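Local coordinates for protein pelota homolog (Archaeoglobus fulgidus, PDB 3OBY) that may recognise stalled ribosomes and cleave their mRNA, helping to release non-functional ribosomes and degrade damaged messages, at residues A[20-32]-A[305-319]. Sequence-based numbering, arbitrary orientation.
Sequences ETLDDLWHLRFII and LREVEESGGKVVIMS
Trp26 of helix 22-31 reaches across to Ile317 of strand 314-318 and to Leu305 of the preceding helix. Its CB lies 3.6 Å from Ile317 CD1, and CG and CD1 of the indole meet the same methyl. Farther out, Leu305 CD2 sits over one face of the five-membered ring, a CH-pi contact 4.0 Å from its centroid. NE1 lies under the same Leu305 methyl and donates to Asp302 OD1. On the six-membered ring, CZ2 touches Leu305 CB at 3.5 Å, and CH2 comes up to the backbone N of Arg306. CZ3 has Glu309 OE1 at the ring edge. Trp26 CG is anti to the backbone N (chi1 -175°), which carries the indole out to Ile317 and Leu305. Phe30 CE2 lies over the opposite face from Leu305. Cutting this side chain back to an alanine is likely to open a gap between Phe30 and Leu305 and to leave Asp302 without its indole N-H.

Asp23 makes a direct polar link. Its OD1 accepts a fairly straight bond from Ile317 N, 2.8 Å long, met on the syn side and 23° out of the carboxylate plane. OD2 forms a salt bridge with Arg245 of helix 236-262, so the two oxygens of one carboxylate hold two parts of the chain. A water links His27 NE2 to Val315 O. Leu22 CD1 packs on Ser319 CB at 3.7 Å. At the other end, Phe30 CE1 meets Arg306 NH2, which is paired with Asp300.

Strand 314-318 is an outer strand of its four-stranded mixed sheet. Helix 22-31 crosses it at 118°. This is an inter-domain interface, joining the N-terminal Sm-fold domain to the C-terminal eRF1 domain 3 of Pelota.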
ATOM      1  N   GLU A  20       3.222   3.890  -1.200  1.00 16.08           N
ATOM      2  CA  GLU A  20       3.280   2.533  -0.651  1.00 12.92           C
ATOM      3  C   GLU A  20       3.032   1.449  -1.701  1.00 18.41           C
ATOM      4  O   GLU A  20       3.156   0.259  -1.425  1.00 13.47           O
ATOM      5  CB  GLU A  20       2.239   2.397   0.465  1.00  8.94           C
ATOM      6  CG  GLU A  20       2.337   3.447   1.568  1.00 18.82           C
ATOM      7  CD  GLU A  20       1.146   3.427   2.517  1.00 16.13           C
ATOM      8  OE1 GLU A  20       0.053   3.875   2.118  1.00 11.32           O
ATOM      9  OE2 GLU A  20       1.302   2.957   3.665  1.00 23.96           O
ATOM     10  N   THR A  21       2.669   1.865  -2.906  1.00 16.77           N
ATOM     11  CA  THR A  21       2.386   0.926  -3.975  1.00 11.62           C
ATOM     12  C   THR A  21       2.868   1.448  -5.317  1.00 15.96           C
ATOM     13  O   THR A  21       3.145   2.641  -5.466  1.00 15.59           O
ATOM     14  CB  THR A  21       0.872   0.657  -4.085  1.00  9.44           C
ATOM     15  OG1 THR A  21       0.198   1.855  -4.484  1.00 16.55           O
ATOM     16  CG2 THR A  21       0.326   0.207  -2.761  1.00  1.00           C
ATOM     17  N   LEU A  22       2.962   0.551  -6.292  1.00  9.58           N
ATOM     18  CA  LEU A  22       3.389   0.952  -7.617  1.00 10.30           C
ATOM     19  C   LEU A  22       2.354   1.921  -8.199  1.00 15.99           C
ATOM     20  O   LEU A  22       2.689   2.767  -9.030  1.00 17.24           O
ATOM     21  CB  LEU A  22       3.578  -0.280  -8.501  1.00  9.26           C
ATOM     22  CG  LEU A  22       4.658  -1.247  -7.981  1.00 11.27           C
ATOM     23  CD1 LEU A  22       4.850  -2.381  -8.966  1.00 11.76           C
ATOM     24  CD2 LEU A  22       5.969  -0.515  -7.773  1.00  1.18           C
ATOM     25  N   ASP A  23       1.105   1.807  -7.741  1.00  9.61           N
ATOM     26  CA  ASP A  23       0.025   2.706  -8.175  1.00  1.14           C
ATOM     27  C   ASP A  23       0.436   4.120  -7.761  1.00 11.50           C
ATOM     28  O   ASP A  23       0.415   5.065  -8.559  1.00  6.06           O
ATOM     29  CB  ASP A  23      -1.294   2.383  -7.452  1.00 13.21           C
ATOM     30  CG  ASP A  23      -1.898   1.051  -7.865  1.00 28.23           C
ATOM     31  OD1 ASP A  23      -1.227   0.269  -8.563  1.00 36.79           O
ATOM     32  OD2 ASP A  23      -3.056   0.780  -7.477  1.00 21.37           O
ATOM     33  N   ASP A  24       0.799   4.241  -6.487  1.00 12.25           N
ATOM     34  CA  ASP A  24       1.209   5.507  -5.902  1.00  3.46           C
ATOM     35  C   ASP A  24       2.385   6.078  -6.675  1.00  9.48           C
ATOM     36  O   ASP A  24       2.354   7.224  -7.127  1.00 10.46           O
ATOM     37  CB  ASP A  24       1.617   5.306  -4.439  1.00 13.98           C
ATOM     38  CG  ASP A  24       0.440   5.031  -3.509  1.00 16.01           C
ATOM     39  OD1 ASP A  24       0.697   4.572  -2.370  1.00  9.00           O
ATOM     40  OD2 ASP A  24      -0.723   5.285  -3.890  1.00 11.80           O
ATOM     41  N   LEU A  25       3.424   5.265  -6.823  1.00  7.17           N
ATOM     42  CA  LEU A  25       4.625   5.682  -7.532  1.00  8.71           C
ATOM     43  C   LEU A  25       4.288   6.159  -8.943  1.00 11.61           C
ATOM     44  O   LEU A  25       4.828   7.157  -9.423  1.00  9.48           O
ATOM     45  CB  LEU A  25       5.617   4.524  -7.594  1.00  9.73           C
ATOM     46  CG  LEU A  25       7.067   4.946  -7.831  1.00 17.66           C
ATOM     47  CD1 LEU A  25       7.500   5.872  -6.710  1.00 13.61           C
ATOM     48  CD2 LEU A  25       7.967   3.720  -7.890  1.00 23.25           C
ATOM     49  N   TRP A  26       3.382   5.446  -9.603  1.00  8.98           N
ATOM     50  CA  TRP A  26       2.969   5.810 -10.949  1.00 11.55           C
ATOM     51  C   TRP A  26       2.243   7.166 -10.947  1.00 15.86           C
ATOM     52  O   TRP A  26       2.457   7.995 -11.836  1.00 12.81           O
ATOM     53  CB  TRP A  26       2.054   4.726 -11.537  1.00  3.15           C
ATOM     54  CG  TRP A  26       1.687   4.979 -12.951  1.00  1.00           C
ATOM     55  CD1 TRP A  26       2.423   4.673 -14.054  1.00  7.19           C
ATOM     56  CD2 TRP A  26       0.521   5.660 -13.425  1.00  6.86           C
ATOM     57  NE1 TRP A  26       1.792   5.119 -15.189  1.00  9.24           N
ATOM     58  CE2 TRP A  26       0.622   5.730 -14.834  1.00  1.00           C
ATOM     59  CE3 TRP A  26      -0.599   6.225 -12.795  1.00  5.77           C
ATOM     60  CZ2 TRP A  26      -0.352   6.343 -15.627  1.00  1.00           C
ATOM     61  CZ3 TRP A  26      -1.567   6.838 -13.583  1.00  6.62           C
ATOM     62  CH2 TRP A  26      -1.437   6.890 -14.985  1.00  5.61           C
ATOM     63  N   HIS A  27       1.392   7.403  -9.951  1.00 10.14           N
ATOM     64  CA  HIS A  27       0.673   8.677  -9.902  1.00 14.88           C
ATOM     65  C   HIS A  27       1.587   9.853  -9.593  1.00  9.24           C
ATOM     66  O   HIS A  27       1.458  10.920 -10.195  1.00  5.27           O
ATOM     67  CB  HIS A  27      -0.466   8.621  -8.881  1.00  9.48           C
ATOM     68  CG  HIS A  27      -1.621   7.762  -9.306  1.00 23.91           C
ATOM     69  ND1 HIS A  27      -2.280   7.942 -10.505  1.00 22.15           N
ATOM     70  CD2 HIS A  27      -2.237   6.725  -8.693  1.00  7.51           C
ATOM     71  CE1 HIS A  27      -3.250   7.052 -10.610  1.00 10.84           C
ATOM     72  NE2 HIS A  27      -3.246   6.301  -9.524  1.00 20.73           N
ATOM     73  N   LEU A  28       2.511   9.654  -8.658  1.00 11.60           N
ATOM     74  CA  LEU A  28       3.455  10.700  -8.271  1.00  7.88           C
ATOM     75  C   LEU A  28       4.259  11.197  -9.467  1.00 12.55           C
ATOM     76  O   LEU A  28       4.580  12.383  -9.558  1.00 16.41           O
ATOM     77  CB  LEU A  28       4.412  10.177  -7.199  1.00 13.10           C
ATOM     78  CG  LEU A  28       3.859   9.903  -5.797  1.00 10.94           C
ATOM     79  CD1 LEU A  28       4.872   9.111  -4.990  1.00  8.57           C
ATOM     80  CD2 LEU A  28       3.531  11.221  -5.104  1.00  7.14           C
ATOM     81  N   ARG A  29       4.581  10.280 -10.380  1.00 11.39           N
ATOM     82  CA  ARG A  29       5.339  10.600 -11.587  1.00  7.68           C
ATOM     83  C   ARG A  29       4.634  11.648 -12.449  1.00 12.05           C
ATOM     84  O   ARG A  29       5.282  12.427 -13.143  1.00 15.94           O
ATOM     85  CB  ARG A  29       5.580   9.325 -12.402  1.00 11.09           C
ATOM     86  CG  ARG A  29       6.379   9.518 -13.685  1.00 12.14           C
ATOM     87  CD  ARG A  29       5.514  10.023 -14.815  1.00  1.00           C
ATOM     88  NE  ARG A  29       6.284  10.300 -16.030  1.00 26.72           N
ATOM     89  CZ  ARG A  29       6.763  11.492 -16.388  1.00 13.08           C
ATOM     90  NH1 ARG A  29       6.565  12.554 -15.626  1.00 20.61           N
ATOM     91  NH2 ARG A  29       7.424  11.623 -17.533  1.00 16.69           N
ATOM     92  N   PHE A  30       3.307  11.675 -12.408  1.00 16.09           N
ATOM     93  CA  PHE A  30       2.570  12.650 -13.193  1.00 15.95           C
ATOM     94  C   PHE A  30       2.115  13.813 -12.322  1.00 20.46           C
ATOM     95  O   PHE A  30       1.702  14.859 -12.827  1.00 22.83           O
ATOM     96  CB  PHE A  30       1.399  11.968 -13.901  1.00  7.86           C
ATOM     97  CG  PHE A  30       1.831  10.993 -14.958  1.00  5.06           C
ATOM     98  CD1 PHE A  30       2.402  11.450 -16.145  1.00  1.98           C
ATOM     99  CD2 PHE A  30       1.759   9.616 -14.732  1.00  9.30           C
ATOM    100  CE1 PHE A  30       2.897  10.548 -17.094  1.00  1.00           C
ATOM    101  CE2 PHE A  30       2.249   8.706 -15.674  1.00 15.21           C
ATOM    102  CZ  PHE A  30       2.825   9.174 -16.855  1.00 17.75           C
ATOM    103  N   ILE A  31       2.208  13.632 -11.008  1.00 19.44           N
ATOM    104  CA  ILE A  31       1.848  14.690 -10.065  1.00 25.13           C
ATOM    105  C   ILE A  31       3.033  15.660 -10.005  1.00 16.62           C
ATOM    106  O   ILE A  31       2.866  16.870 -10.144  1.00 14.72           O
ATOM    107  CB  ILE A  31       1.573  14.126  -8.645  1.00 30.82           C
ATOM    108  CG1 ILE A  31       0.263  13.336  -8.625  1.00 18.89           C
ATOM    109  CG2 ILE A  31       1.515  15.254  -7.645  1.00 22.97           C
ATOM    110  CD1 ILE A  31      -0.928  14.112  -9.136  1.00 55.77           C
ATOM    111  N   ILE A  32       4.230  15.116  -9.802  1.00 12.87           N
ATOM    112  CA  ILE A  32       5.444  15.930  -9.754  1.00 15.74           C
ATOM    113  C   ILE A  32       5.697  16.478 -11.157  1.00 13.62           C
ATOM    114  O   ILE A  32       5.703  15.731 -12.131  1.00 17.87           O
ATOM    115  CB  ILE A  32       6.654  15.095  -9.353  1.00  9.10           C
ATOM    116  CG1 ILE A  32       6.468  14.561  -7.938  1.00  7.17           C
ATOM    117  CG2 ILE A  32       7.914  15.931  -9.460  1.00 16.40           C
ATOM    118  CD1 ILE A  32       7.435  13.452  -7.596  1.00  1.00           C
ATOM    119  N   LEU A 305      -3.202   4.087 -19.562  1.00 11.72           N
ATOM    120  CA  LEU A 305      -3.566   4.206 -18.156  1.00  8.45           C
ATOM    121  C   LEU A 305      -4.226   5.543 -17.802  1.00 14.52           C
ATOM    122  O   LEU A 305      -5.195   5.570 -17.045  1.00 19.09           O
ATOM    123  CB  LEU A 305      -2.340   3.961 -17.271  1.00  1.00           C
ATOM    124  CG  LEU A 305      -1.990   2.495 -16.981  1.00  7.36           C
ATOM    125  CD1 LEU A 305      -1.673   1.756 -18.284  1.00 12.33           C
ATOM    126  CD2 LEU A 305      -0.803   2.440 -16.024  1.00  8.27           C
ATOM    127  N   ARG A 306      -3.711   6.646 -18.345  1.00 15.36           N
ATOM    128  CA  ARG A 306      -4.292   7.962 -18.074  1.00 17.88           C
ATOM    129  C   ARG A 306      -5.710   7.976 -18.631  1.00 20.16           C
ATOM    130  O   ARG A 306      -6.641   8.434 -17.972  1.00 10.30           O
ATOM    131  CB  ARG A 306      -3.498   9.077 -18.763  1.00 23.35           C
ATOM    132  CG  ARG A 306      -1.996   9.049 -18.541  1.00 56.87           C
ATOM    133  CD  ARG A 306      -1.299   9.959 -19.552  1.00 63.58           C
ATOM    134  NE  ARG A 306       0.128   9.668 -19.689  1.00 58.79           N
ATOM    135  CZ  ARG A 306       0.887  10.101 -20.692  1.00 54.34           C
ATOM    136  NH1 ARG A 306       0.354  10.851 -21.650  1.00 38.73           N
ATOM    137  NH2 ARG A 306       2.171   9.769 -20.748  1.00 39.46           N
ATOM    138  N   GLU A 307      -5.859   7.473 -19.856  1.00 18.18           N
ATOM    139  CA  GLU A 307      -7.153   7.436 -20.526  1.00 13.02           C
ATOM    140  C   GLU A 307      -8.185   6.591 -19.798  1.00 17.99           C
ATOM    141  O   GLU A 307      -9.365   6.942 -19.767  1.00 19.33           O
ATOM    142  CB  GLU A 307      -6.994   6.947 -21.967  1.00 26.71           C
ATOM    143  CG  GLU A 307      -6.356   7.989 -22.876  1.00 27.68           C
ATOM    144  CD  GLU A 307      -6.253   7.552 -24.322  1.00 22.57           C
ATOM    145  OE1 GLU A 307      -5.787   8.364 -25.148  1.00 23.31           O
ATOM    146  OE2 GLU A 307      -6.632   6.405 -24.632  1.00 29.45           O
ATOM    147  N   VAL A 308      -7.758   5.481 -19.209  1.00  8.84           N
ATOM    148  CA  VAL A 308      -8.696   4.645 -18.474  1.00 11.73           C
ATOM    149  C   VAL A 308      -9.256   5.436 -17.300  1.00 18.06           C
ATOM    150  O   VAL A 308     -10.468   5.472 -17.084  1.00 17.77           O
ATOM    151  CB  VAL A 308      -8.025   3.369 -17.942  1.00 12.23           C
ATOM    152  CG1 VAL A 308      -8.904   2.720 -16.883  1.00  2.13           C
ATOM    153  CG2 VAL A 308      -7.777   2.396 -19.092  1.00 20.87           C
ATOM    154  N   GLU A 309      -8.362   6.071 -16.544  1.00 23.79           N
ATOM    155  CA  GLU A 309      -8.768   6.865 -15.390  1.00 23.46           C
ATOM    156  C   GLU A 309      -9.606   8.056 -15.835  1.00 25.82           C
ATOM    157  O   GLU A 309     -10.669   8.307 -15.279  1.00 42.05           O
ATOM    158  CB  GLU A 309      -7.542   7.345 -14.596  1.00 18.50           C
ATOM    159  CG  GLU A 309      -6.659   6.211 -14.063  1.00 19.34           C
ATOM    160  CD  GLU A 309      -5.589   6.681 -13.078  1.00 26.87           C
ATOM    161  OE1 GLU A 309      -5.031   7.786 -13.258  1.00 16.32           O
ATOM    162  OE2 GLU A 309      -5.293   5.929 -12.130  1.00 15.74           O
ATOM    163  N   GLU A 310      -9.139   8.785 -16.844  1.00 24.51           N
ATOM    164  CA  GLU A 310      -9.888   9.930 -17.337  1.00 25.74           C
ATOM    165  C   GLU A 310     -11.315   9.536 -17.692  1.00 24.74           C
ATOM    166  O   GLU A 310     -12.186  10.383 -17.838  1.00 27.61           O
ATOM    167  CB  GLU A 310      -9.195  10.529 -18.555  1.00 28.14           C
ATOM    168  CG  GLU A 310      -8.003  11.377 -18.192  1.00 49.34           C
ATOM    169  CD  GLU A 310      -7.105  11.641 -19.373  1.00 56.72           C
ATOM    170  OE1 GLU A 310      -7.556  11.419 -20.515  1.00 58.93           O
ATOM    171  OE2 GLU A 310      -5.953  12.074 -19.159  1.00 62.30           O
ATOM    172  N   SER A 311     -11.553   8.240 -17.828  1.00 24.03           N
ATOM    173  CA  SER A 311     -12.884   7.758 -18.154  1.00 25.92           C
ATOM    174  C   SER A 311     -13.531   7.071 -16.962  1.00 27.24           C
ATOM    175  O   SER A 311     -14.443   6.262 -17.123  1.00 37.31           O
ATOM    176  CB  SER A 311     -12.832   6.802 -19.349  1.00 24.42           C
ATOM    177  OG  SER A 311     -12.762   7.528 -20.566  1.00 33.04           O
ATOM    178  N   GLY A 312     -13.048   7.399 -15.768  1.00 18.78           N
ATOM    179  CA  GLY A 312     -13.599   6.818 -14.557  1.00 11.22           C
ATOM    180  C   GLY A 312     -13.099   5.428 -14.211  1.00 21.10           C
ATOM    181  O   GLY A 312     -13.575   4.815 -13.257  1.00 26.63           O
ATOM    182  N   GLY A 313     -12.134   4.928 -14.975  1.00 18.55           N
ATOM    183  CA  GLY A 313     -11.608   3.603 -14.706  1.00 15.70           C
ATOM    184  C   GLY A 313     -10.533   3.599 -13.638  1.00 11.39           C
ATOM    185  O   GLY A 313      -9.925   4.622 -13.363  1.00 22.80           O
ATOM    186  N   LYS A 314     -10.301   2.445 -13.027  1.00 11.64           N
ATOM    187  CA  LYS A 314      -9.282   2.328 -11.998  1.00 11.06           C
ATOM    188  C   LYS A 314      -8.097   1.528 -12.538  1.00 21.48           C
ATOM    189  O   LYS A 314      -8.272   0.536 -13.248  1.00 23.10           O
ATOM    190  CB  LYS A 314      -9.851   1.621 -10.763  1.00 13.11           C
ATOM    191  CG  LYS A 314      -8.885   1.542  -9.584  1.00 12.71           C
ATOM    192  CD  LYS A 314      -9.395   0.594  -8.503  1.00 40.10           C
ATOM    193  CE  LYS A 314      -8.658   0.786  -7.175  1.00 44.96           C
ATOM    194  NZ  LYS A 314      -7.175   0.730  -7.312  1.00 55.43           N
ATOM    195  N   VAL A 315      -6.888   1.968 -12.207  1.00 16.36           N
ATOM    196  CA  VAL A 315      -5.693   1.264 -12.641  1.00 13.47           C
ATOM    197  C   VAL A 315      -5.121   0.508 -11.448  1.00 11.65           C
ATOM    198  O   VAL A 315      -5.099   1.021 -10.336  1.00 15.84           O
ATOM    199  CB  VAL A 315      -4.609   2.237 -13.168  1.00 22.87           C
ATOM    200  CG1 VAL A 315      -3.398   1.445 -13.657  1.00  4.13           C
ATOM    201  CG2 VAL A 315      -5.177   3.113 -14.286  1.00 13.40           C
ATOM    202  N   VAL A 316      -4.670  -0.716 -11.686  1.00  5.75           N
ATOM    203  CA  VAL A 316      -4.076  -1.536 -10.635  1.00  1.00           C
ATOM    204  C   VAL A 316      -2.764  -2.120 -11.160  1.00 14.41           C
ATOM    205  O   VAL A 316      -2.767  -3.004 -12.019  1.00 14.02           O
ATOM    206  CB  VAL A 316      -5.026  -2.684 -10.215  1.00  5.27           C
ATOM    207  CG1 VAL A 316      -4.305  -3.639  -9.284  1.00  1.00           C
ATOM    208  CG2 VAL A 316      -6.270  -2.119  -9.523  1.00  3.73           C
ATOM    209  N   ILE A 317      -1.646  -1.608 -10.654  1.00  4.65           N
ATOM    210  CA  ILE A 317      -0.342  -2.091 -11.086  1.00  7.31           C
ATOM    211  C   ILE A 317       0.190  -3.095 -10.082  1.00  4.54           C
ATOM    212  O   ILE A 317       0.491  -2.742  -8.941  1.00 11.42           O
ATOM    213  CB  ILE A 317       0.688  -0.943 -11.224  1.00  6.60           C
ATOM    214  CG1 ILE A 317       0.135   0.163 -12.118  1.00  1.00           C
ATOM    215  CG2 ILE A 317       1.982  -1.482 -11.836  1.00 16.57           C
ATOM    216  CD1 ILE A 317       1.016   1.376 -12.195  1.00  1.00           C
ATOM    217  N   MET A 318       0.313  -4.346 -10.520  1.00  6.02           N
ATOM    218  CA  MET A 318       0.810  -5.418  -9.666  1.00  9.35           C
ATOM    219  C   MET A 318       2.270  -5.713  -9.969  1.00  8.70           C
ATOM    220  O   MET A 318       2.697  -5.703 -11.118  1.00 18.40           O
ATOM    221  CB  MET A 318      -0.020  -6.687  -9.871  1.00  8.96           C
ATOM    222  CG  MET A 318      -1.532  -6.465  -9.918  1.00  3.30           C
ATOM    223  SD  MET A 318      -2.392  -8.027 -10.123  1.00 23.26           S
ATOM    224  CE  MET A 318      -4.073  -7.523  -9.984  1.00 28.46           C
ATOM    225  N   SER A 319       3.033  -5.969  -8.917  1.00 11.42           N
ATOM    226  CA  SER A 319       4.444  -6.278  -9.059  1.00  9.73           C
ATOM    227  C   SER A 319       4.673  -7.761  -9.279  1.00  9.51           C
ATOM    228  O   SER A 319       4.243  -8.583  -8.479  1.00 15.12           O
ATOM    229  CB  SER A 319       5.198  -5.856  -7.807  1.00  1.00           C
ATOM    230  OG  SER A 319       6.491  -6.433  -7.793  1.00 27.44           O
TER
HETATM  231  O   HOH W   1      -4.433   3.500  -8.982  1.00 12.99           O